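Local coordinates for protein caspase-3 (PDB 6WI4) that probably acts as a cysteine protease of the caspase family in coral apoptosis, cleaving proteins after aspartate in DEVD-like sequences, at residues E134-G138 / S209-V215. Numbering follows the deposited sequence.
Sequences EYMDG and SDSKRQV
Two irregular loops bordering the caspase active site, 134-138 (after strand 123-128) and 209-215, bury 496 Å² between them, their end-to-end directions 78° apart. Residues 134-137 and 212-215 are extended; Ser-211 turns the second loop in the left-handed region (60/35). Met-136, Arg-213 and Lys-212 carry most of the contact. Met-136 and Arg-213 lie opposite each other, CA to CA 4.9 Å, with Arg-213 N donating to Met-136 O at 2.8 Å; a water accepts from Met-136 N (2.9 Å) and donates to Arg-213 O (2.6 Å). The Met-136 side chain, chi1 -120° and chi2 t, runs along the other loop until SD meets Val-215 CG2 at 3.8 Å. Arg-213, m at chi1, chi2 and chi3, folds back so that NH2 makes a very short 2.4 Å hydrogen bond to Gly-138 O, while its NE binds Tyr-200 O. Lys-212 (m, m, t, t) packs CG 3.8 Å from Tyr-135 CD1 and extends NZ to a 2.9 Å salt bridge with Asp-137 OD1. Tyr-135 also packs on an apolar side chain of the bound DEVD inhibitor, consistent with the substrate groove's edge. Strand 156-162 flanks the contact through Tyr-157, Tyr-158 and Trp-160, helix 186-197 touches Gln-214 and Val-215, and 209-215 leads into strand 217-220.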
# COMPACT_ATOMS: atom_id res chain seq x y z
N GLU A 134 19.38 1.66 2.73
CA GLU A 134 19.96 2.39 3.85
C GLU A 134 19.08 2.25 5.08
O GLU A 134 17.85 2.19 5.00
CB GLU A 134 20.13 3.88 3.51
CG GLU A 134 20.98 4.16 2.29
CD GLU A 134 22.44 3.79 2.50
OE1 GLU A 134 22.91 3.86 3.65
OE2 GLU A 134 23.11 3.42 1.51
N TYR A 135 19.73 2.21 6.24
CA TYR A 135 19.08 2.33 7.53
C TYR A 135 18.89 3.80 7.91
O TYR A 135 19.63 4.69 7.46
CB TYR A 135 19.88 1.63 8.63
CG TYR A 135 20.07 0.14 8.46
CD1 TYR A 135 19.02 -0.74 8.67
CD2 TYR A 135 21.31 -0.39 8.12
CE1 TYR A 135 19.19 -2.11 8.52
CE2 TYR A 135 21.49 -1.76 7.96
CZ TYR A 135 20.43 -2.61 8.17
OH TYR A 135 20.59 -3.98 8.02
N MET A 136 17.91 4.06 8.77
CA MET A 136 17.65 5.37 9.35
C MET A 136 18.14 5.39 10.80
O MET A 136 17.81 4.48 11.56
CB MET A 136 16.16 5.70 9.30
CG MET A 136 15.81 6.93 8.51
SD MET A 136 14.03 7.22 8.48
CE MET A 136 13.65 6.74 6.79
N ASP A 137 18.87 6.43 11.18
CA ASP A 137 19.52 6.43 12.49
C ASP A 137 18.70 7.13 13.56
O ASP A 137 17.80 7.94 13.29
CB ASP A 137 20.90 7.09 12.41
CG ASP A 137 21.92 6.22 11.71
OD1 ASP A 137 21.82 4.98 11.83
OD2 ASP A 137 22.83 6.76 11.06
N GLY A 138 19.03 6.83 14.81
CA GLY A 138 18.41 7.46 15.95
C GLY A 138 17.66 6.51 16.86
O GLY A 138 16.79 6.93 17.62
N SER A 209 22.29 -3.55 12.42
CA SER A 209 20.89 -3.32 12.07
C SER A 209 20.00 -2.95 13.25
O SER A 209 18.79 -2.75 13.06
CB SER A 209 20.32 -4.56 11.39
OG SER A 209 20.26 -5.64 12.32
N ASP A 210 20.54 -2.86 14.45
CA ASP A 210 19.74 -2.69 15.65
C ASP A 210 19.46 -1.22 15.94
O ASP A 210 20.25 -0.33 15.61
CB ASP A 210 20.46 -3.31 16.85
CG ASP A 210 19.57 -3.47 18.05
OD1 ASP A 210 18.63 -4.29 17.98
OD2 ASP A 210 19.81 -2.79 19.06
N SER A 211 18.30 -0.97 16.54
CA SER A 211 17.86 0.36 16.96
C SER A 211 17.76 1.34 15.80
O SER A 211 18.01 2.53 15.96
CB SER A 211 18.77 0.94 18.06
OG SER A 211 18.72 0.10 19.20
N LYS A 212 17.36 0.85 14.63
CA LYS A 212 17.19 1.69 13.46
C LYS A 212 15.73 2.11 13.34
O LYS A 212 14.84 1.55 13.98
CB LYS A 212 17.66 0.99 12.18
CG LYS A 212 19.11 0.50 12.26
CD LYS A 212 20.09 1.65 12.51
CE LYS A 212 21.52 1.14 12.34
NZ LYS A 212 22.54 2.21 12.45
N ARG A 213 15.50 3.14 12.53
CA ARG A 213 14.25 3.91 12.58
C ARG A 213 13.54 3.86 11.23
O ARG A 213 14.05 3.32 10.25
CB ARG A 213 14.54 5.36 12.99
CG ARG A 213 15.52 5.48 14.16
CD ARG A 213 14.96 4.85 15.44
NE ARG A 213 13.68 5.45 15.79
CZ ARG A 213 13.53 6.64 16.37
NH1 ARG A 213 12.31 7.09 16.60
NH2 ARG A 213 14.58 7.37 16.73
N GLN A 214 12.35 4.46 11.19
CA GLN A 214 11.58 4.52 9.96
C GLN A 214 10.63 5.71 9.98
O GLN A 214 10.17 6.13 11.04
CB GLN A 214 10.80 3.22 9.75
CG GLN A 214 10.17 3.06 8.38
CD GLN A 214 9.69 1.64 8.16
OE1 GLN A 214 10.37 0.68 8.52
NE2 GLN A 214 8.49 1.50 7.59
N VAL A 215 10.35 6.23 8.78
CA VAL A 215 9.42 7.32 8.53
C VAL A 215 8.63 6.90 7.31
O VAL A 215 9.22 6.47 6.32
CB VAL A 215 10.18 8.64 8.25
CG1 VAL A 215 9.27 9.71 7.74
CG2 VAL A 215 10.92 9.11 9.50
O HOH W 1 16.04 1.89 9.30
O HOH W 2 19.79 4.52 15.28